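Local coordinates for DegV family protein (Eubacterium eligens, PDB 3FDJ) that is of unknown function but probably binds a fatty acid between its two alpha/beta domains, at residues R111-S115 with I146-M150; V80-T84 with M122-L126. Numbering follows the deposited sequence.

Contact 1 of 2, residues R111-S115 with I146-M150; sequences RVIDS and IDAYM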
ATOM      1  N   ARG A 111      14.617  12.145   0.606  1.00  8.73           N
ATOM      2  CA  ARG A 111      14.190  11.480   1.836  1.00  9.27           C
ATOM      3  C   ARG A 111      13.456  10.238   1.414  1.00  9.49           C
ATOM      4  O   ARG A 111      12.478  10.327   0.655  1.00 10.86           O
ATOM      5  CB  ARG A 111      13.277  12.374   2.669  1.00  9.65           C
ATOM      6  CG  ARG A 111      12.463  11.608   3.731  1.00 10.03           C
ATOM      7  CD  ARG A 111      13.343  10.994   4.833  1.00 12.96           C
ATOM      8  NE  ARG A 111      12.611   9.959   5.583  1.00 12.89           N
ATOM      9  CZ  ARG A 111      11.684  10.186   6.523  1.00 14.14           C
ATOM     10  NH1 ARG A 111      11.113   9.160   7.121  1.00 13.72           N
ATOM     11  NH2 ARG A 111      11.339  11.415   6.897  1.00 13.55           N
ATOM     12  N   VAL A 112      13.937   9.089   1.877  1.00  8.47           N
ATOM     13  CA  VAL A 112      13.229   7.827   1.655  1.00  8.40           C
ATOM     14  C   VAL A 112      12.419   7.542   2.921  1.00  8.79           C
ATOM     15  O   VAL A 112      12.983   7.517   4.024  1.00  8.56           O
ATOM     16  CB  VAL A 112      14.162   6.672   1.333  1.00  7.95           C
ATOM     17  CG1 VAL A 112      13.343   5.407   1.062  1.00  8.47           C
ATOM     18  CG2 VAL A 112      15.091   6.984   0.124  1.00  6.98           C
ATOM     19  N   ILE A 113      11.109   7.364   2.726  1.00  8.42           N
ATOM     20  CA  ILE A 113      10.141   7.108   3.804  1.00  8.48           C
ATOM     21  C   ILE A 113       9.721   5.647   3.766  1.00  8.53           C
ATOM     22  O   ILE A 113       9.069   5.194   2.823  1.00  8.89           O
ATOM     23  CB  ILE A 113       8.880   7.992   3.691  1.00  9.38           C
ATOM     24  CG1 ILE A 113       9.249   9.470   3.673  1.00 10.28           C
ATOM     25  CG2 ILE A 113       7.896   7.668   4.850  1.00  8.17           C
ATOM     26  CD1 ILE A 113       8.077  10.362   3.287  1.00  9.81           C
ATOM     27  N   ASP A 114      10.128   4.906   4.793  1.00  9.04           N
ATOM     28  CA  ASP A 114       9.602   3.566   5.029  1.00  9.51           C
ATOM     29  C   ASP A 114       8.195   3.789   5.561  1.00  9.52           C
ATOM     30  O   ASP A 114       8.024   4.296   6.661  1.00 10.17           O
ATOM     31  CB  ASP A 114      10.450   2.843   6.072  1.00  9.89           C
ATOM     32  CG  ASP A 114       9.853   1.500   6.517  1.00 11.64           C
ATOM     33  OD1 ASP A 114       8.881   1.031   5.907  1.00 12.23           O
ATOM     34  OD2 ASP A 114      10.375   0.947   7.508  1.00 14.70           O
ATOM     35  N   SER A 115       7.194   3.432   4.773  1.00 10.46           N
ATOM     36  CA  SER A 115       5.803   3.642   5.184  1.00 10.55           C
ATOM     37  C   SER A 115       5.390   2.767   6.341  1.00 11.24           C
ATOM     38  O   SER A 115       4.354   3.041   6.937  1.00 11.70           O
ATOM     39  CB  SER A 115       4.837   3.387   4.034  1.00 10.27           C
ATOM     40  OG  SER A 115       4.799   2.016   3.665  1.00  9.90           O
ATOM     41  N   ILE A 146       6.267  14.708   8.411  1.00  8.56           N
ATOM     42  CA  ILE A 146       5.566  13.576   7.825  1.00  8.73           C
ATOM     43  C   ILE A 146       5.599  12.367   8.775  1.00  9.76           C
ATOM     44  O   ILE A 146       4.607  11.641   8.897  1.00  9.30           O
ATOM     45  CB  ILE A 146       6.095  13.220   6.407  1.00  9.17           C
ATOM     46  CG1 ILE A 146       5.147  12.225   5.731  1.00 10.68           C
ATOM     47  CG2 ILE A 146       7.549  12.705   6.417  1.00  8.24           C
ATOM     48  CD1 ILE A 146       3.714  12.820   5.429  1.00  9.22           C
ATOM     49  N   ASP A 147       6.727  12.166   9.459  1.00  9.61           N
ATOM     50  CA  ASP A 147       6.830  11.043  10.420  1.00 10.85           C
ATOM     51  C   ASP A 147       5.884  11.186  11.610  1.00 10.09           C
ATOM     52  O   ASP A 147       5.336  10.194  12.097  1.00 10.32           O
ATOM     53  CB  ASP A 147       8.249  10.850  10.872  1.00 10.43           C
ATOM     54  CG  ASP A 147       9.173  10.631   9.712  1.00 14.90           C
ATOM     55  OD1 ASP A 147       9.390   9.449   9.342  1.00 18.30           O
ATOM     56  OD2 ASP A 147       9.602  11.639   9.111  1.00 16.22           O
ATOM     57  N   ALA A 148       5.650  12.413  12.050  1.00  9.73           N
ATOM     58  CA  ALA A 148       4.683  12.659  13.107  1.00 10.08           C
ATOM     59  C   ALA A 148       3.254  12.356  12.635  1.00  9.57           C
ATOM     60  O   ALA A 148       2.462  11.742  13.360  1.00  9.50           O
ATOM     61  CB  ALA A 148       4.795  14.112  13.579  1.00 10.23           C
ATOM     62  N   TYR A 149       2.940  12.809  11.422  1.00  9.14           N
ATOM     63  CA  TYR A 149       1.642  12.575  10.778  1.00  9.47           C
ATOM     64  C   TYR A 149       1.343  11.074  10.639  1.00  9.06           C
ATOM     65  O   TYR A 149       0.209  10.615  10.917  1.00  9.43           O
ATOM     66  CB  TYR A 149       1.607  13.281   9.416  1.00  8.94           C
ATOM     67  CG  TYR A 149       0.353  12.994   8.631  1.00  9.50           C
ATOM     68  CD1 TYR A 149      -0.796  13.749   8.837  1.00  9.95           C
ATOM     69  CD2 TYR A 149       0.294  11.937   7.729  1.00  8.90           C
ATOM     70  CE1 TYR A 149      -1.978  13.464   8.137  1.00 10.88           C
ATOM     71  CE2 TYR A 149      -0.863  11.652   7.016  1.00 10.34           C
ATOM     72  CZ  TYR A 149      -1.992  12.422   7.213  1.00 12.53           C
ATOM     73  OH  TYR A 149      -3.159  12.155   6.526  1.00 15.02           O
HETATM   74  N   MSE A 150       2.365  10.307  10.262  1.00  8.62           N
HETATM   75  CA  MSE A 150       2.223   8.854  10.089  1.00  9.25           C
HETATM   76  C   MSE A 150       1.811   8.100  11.357  1.00  9.81           C
HETATM   77  O   MSE A 150       1.142   7.056  11.302  1.00  9.87           O
HETATM   78  CB  MSE A 150       3.534   8.290   9.534  1.00 10.05           C
HETATM   79  CG  MSE A 150       3.694   8.565   8.063  1.00 11.24           C
HETATM   80 SE   MSE A 150       5.566   8.372   7.524  0.80 13.19          SE
HETATM   81  CE  MSE A 150       5.841   6.537   8.001  1.00 14.40           C
TER
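I113 lays its side chain across two residues one helical turn apart, with CG2 3.6 Å from SE of selenomethionine M150 and CD1 3.9 Å from CG2 of I146. This is strand-on-helix packing in a layered alpha/beta fold: helix 139-150 covers one face of the parallel part of the sheet, while V112 points the other way, onto Y91, A94 and M95 of helix 90-102. Strand and helix segments run nearly parallel, at 10°, with their axes 10.7 Å apart. That gap suits long aliphatic chains, which can meet in the middle. Towards the partly exposed margin the chemistry turns polar. R111 faces D147 end-on in a bidentate salt bridge, NH1 to OD1 and NH2 to OD2, both 2.8 Å, and NH2 also pairs with D143 a turn earlier. The long arginine side chain carries its guanidinium across to the helix, and its NE is held 2.9 Å from the carbonyl O of V112. At the other end, CE of M150 lies 3.4 Å from O of D114.

Contact 2 of 2, residues V80-T84 with M122-L126; sequences VVTIT and MRIIL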
ATOM      1  N   VAL A  80      10.539   9.897  -1.363  1.00  8.91           N
ATOM      2  CA  VAL A  80      10.295   8.550  -1.868  1.00  9.07           C
ATOM      3  C   VAL A  80       9.538   7.776  -0.820  1.00 10.17           C
ATOM      4  O   VAL A  80      10.014   7.671   0.318  1.00 12.73           O
ATOM      5  CB  VAL A  80      11.617   7.820  -2.170  1.00  8.48           C
ATOM      6  CG1 VAL A  80      11.326   6.487  -2.875  1.00 10.85           C
ATOM      7  CG2 VAL A  80      12.560   8.690  -3.035  1.00  9.88           C
ATOM      8  N   VAL A  81       8.371   7.224  -1.165  1.00  8.64           N
ATOM      9  CA  VAL A  81       7.605   6.412  -0.205  1.00  8.78           C
ATOM     10  C   VAL A  81       7.706   4.946  -0.603  1.00  8.98           C
ATOM     11  O   VAL A  81       7.505   4.602  -1.768  1.00  9.01           O
ATOM     12  CB  VAL A  81       6.141   6.870  -0.132  1.00  9.07           C
ATOM     13  CG1 VAL A  81       5.344   6.036   0.913  1.00  9.30           C
ATOM     14  CG2 VAL A  81       6.073   8.378   0.211  1.00  8.33           C
ATOM     15  N   THR A  82       8.074   4.092   0.343  1.00  9.10           N
ATOM     16  CA  THR A  82       8.221   2.675   0.051  1.00  9.39           C
ATOM     17  C   THR A  82       7.302   1.815   0.910  1.00  9.59           C
ATOM     18  O   THR A  82       6.877   2.204   1.981  1.00  9.96           O
ATOM     19  CB  THR A  82       9.675   2.134   0.229  1.00  9.82           C
ATOM     20  OG1 THR A  82       9.999   2.000   1.616  1.00 10.64           O
ATOM     21  CG2 THR A  82      10.741   3.047  -0.472  1.00 10.88           C
ATOM     22  N   ILE A  83       6.995   0.637   0.392  0.50  9.48           N
ATOM     23  CA  ILE A  83       6.349  -0.426   1.149  0.50  9.44           C
ATOM     24  C   ILE A  83       7.259  -0.799   2.333  0.50  9.15           C
ATOM     25  O   ILE A  83       8.487  -0.625   2.285  0.50  8.04           O
ATOM     26  CB  ILE A  83       6.056  -1.620   0.205  0.50  9.63           C
ATOM     27  CG1 ILE A  83       5.400  -2.823   0.933  0.50  9.22           C
ATOM     28  CG2 ILE A  83       7.316  -2.035  -0.488  0.50 10.87           C
ATOM     29  CD1 ILE A  83       4.734  -3.792  -0.043  0.50 10.50           C
ATOM     30  N   THR A  84       6.637  -1.268   3.408  1.00  9.09           N
ATOM     31  CA  THR A  84       7.318  -1.619   4.636  1.00  9.27           C
ATOM     32  C   THR A  84       8.652  -2.359   4.470  1.00  8.68           C
ATOM     33  O   THR A  84       8.772  -3.394   3.780  1.00  8.44           O
ATOM     34  CB  THR A  84       6.390  -2.435   5.565  1.00  9.29           C
ATOM     35  OG1 THR A  84       7.132  -2.829   6.722  1.00 11.97           O
ATOM     36  CG2 THR A  84       5.807  -3.662   4.852  1.00 10.86           C
HETATM   37  N   MSE A 122       0.301   4.127   2.136  1.00  9.16           N
HETATM   38  CA  MSE A 122       1.277   4.822   1.266  1.00  9.13           C
HETATM   39  C   MSE A 122       0.572   5.958   0.533  1.00  9.42           C
HETATM   40  O   MSE A 122       1.101   7.071   0.468  1.00  9.86           O
HETATM   41  CB  MSE A 122       1.932   3.861   0.253  1.00  9.73           C
HETATM   42  CG  MSE A 122       2.765   2.777   0.901  1.00 10.63           C
HETATM   43 SE   MSE A 122       3.435   1.544  -0.403  0.80  9.49          SE
HETATM   44  CE  MSE A 122       4.635   2.790  -1.398  1.00  8.43           C
ATOM     45  N   ARG A 123      -0.640   5.704   0.027  1.00  8.90           N
ATOM     46  CA  ARG A 123      -1.412   6.778  -0.609  1.00  9.10           C
ATOM     47  C   ARG A 123      -1.675   7.959   0.318  1.00  8.82           C
ATOM     48  O   ARG A 123      -1.488   9.109  -0.085  1.00  8.06           O
ATOM     49  CB  ARG A 123      -2.726   6.267  -1.219  1.00  8.78           C
ATOM     50  CG  ARG A 123      -3.449   7.340  -1.940  1.00 10.16           C
ATOM     51  CD  ARG A 123      -4.644   6.825  -2.683  1.00 11.30           C
ATOM     52  NE  ARG A 123      -5.283   7.951  -3.340  1.00 11.58           N
ATOM     53  CZ  ARG A 123      -6.077   7.861  -4.403  1.00 15.69           C
ATOM     54  NH1 ARG A 123      -6.374   6.677  -4.966  1.00 14.01           N
ATOM     55  NH2 ARG A 123      -6.557   8.981  -4.925  1.00 16.06           N
ATOM     56  N   ILE A 124      -2.103   7.679   1.552  1.00  8.55           N
ATOM     57  CA  ILE A 124      -2.351   8.739   2.532  1.00  9.02           C
ATOM     58  C   ILE A 124      -1.077   9.553   2.820  1.00  8.85           C
ATOM     59  O   ILE A 124      -1.121  10.774   2.938  1.00  9.60           O
ATOM     60  CB  ILE A 124      -3.008   8.168   3.813  1.00  9.13           C
ATOM     61  CG1 ILE A 124      -4.476   7.860   3.521  1.00  8.40           C
ATOM     62  CG2 ILE A 124      -2.916   9.148   4.987  1.00  8.73           C
ATOM     63  CD1 ILE A 124      -5.305   7.356   4.727  1.00 11.03           C
ATOM     64  N   ILE A 125       0.049   8.879   2.949  1.00  8.98           N
ATOM     65  CA  ILE A 125       1.327   9.573   3.128  1.00  9.31           C
ATOM     66  C   ILE A 125       1.612  10.508   1.932  1.00  8.50           C
ATOM     67  O   ILE A 125       1.912  11.686   2.109  1.00  7.86           O
ATOM     68  CB  ILE A 125       2.473   8.572   3.362  1.00  9.22           C
ATOM     69  CG1 ILE A 125       2.255   7.866   4.699  1.00  9.86           C
ATOM     70  CG2 ILE A 125       3.840   9.276   3.334  1.00 11.27           C
ATOM     71  CD1 ILE A 125       3.118   6.611   4.919  1.00 11.40           C
ATOM     72  N   LEU A 126       1.486   9.977   0.728  1.00  8.76           N
ATOM     73  CA  LEU A 126       1.733  10.753  -0.496  1.00  8.81           C
ATOM     74  C   LEU A 126       0.831  11.974  -0.563  1.00  9.39           C
ATOM     75  O   LEU A 126       1.292  13.071  -0.903  1.00  9.81           O
ATOM     76  CB  LEU A 126       1.534   9.881  -1.726  1.00  8.46           C
ATOM     77  CG  LEU A 126       2.645   8.881  -1.969  1.00  9.12           C
ATOM     78  CD1 LEU A 126       2.157   7.780  -2.897  1.00 11.88           C
ATOM     79  CD2 LEU A 126       3.875   9.586  -2.560  1.00  7.79           C
TER
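V81 is the bump of this interface. Its CB points at the helix, and its two methyls settle into the hollow framed by M122, I125 and L126, residues spaced i, i+3 and i+4 so that they share one side of the helix. CG2 of V81 lies 3.9 Å from CG2 of I125 and 3.7 Å from CD2 of L126, while CG1 sits 4.0 Å from CE of M122. A compact beta-branched valine suits both the extended backbone and the space between these three side chains. The segments run antiparallel, at 164°, with axes 9.1 Å apart, as in a layered alpha/beta fold: strand 77-82, helix 90-102 and strand 109-114 form a beta-alpha-beta unit, and helix 120-134 lies on the face opposite helix 90-102. T82 accordingly turns away, against Y91 and A94. The second bump belongs to the helix. The long, unbranched side chain of selenomethionine M122 reaches in against the backbone of V81 to I83, where its CE lies 3.4 Å from O of V81 and 3.7 Å from both C of T82 and N of I83. Farther along the chain, CB of I83 rests 4.2 Å from SE of M122.

In the fold
Contacts 1 and 2 lie side by side on one face of the same sheet, their centres about 8 Å apart. Their strands are parallel neighbours, joined by N of I113 and O of V80 at 2.7 Å; OG of S115 likewise reaches O of T82 at 2.7 Å. The two helices follow each other in the chain and reverse direction, so I125 from contact 2 packs on I146 and M150 from contact 1. Contact 2 is the more central of the two, about 7 Å from the chain centre against about 14 Å. It also borders a possible pocket: the side chain of I83 is about 4 Å from a bound hexaethylene glycol, probably a crystallisation additive.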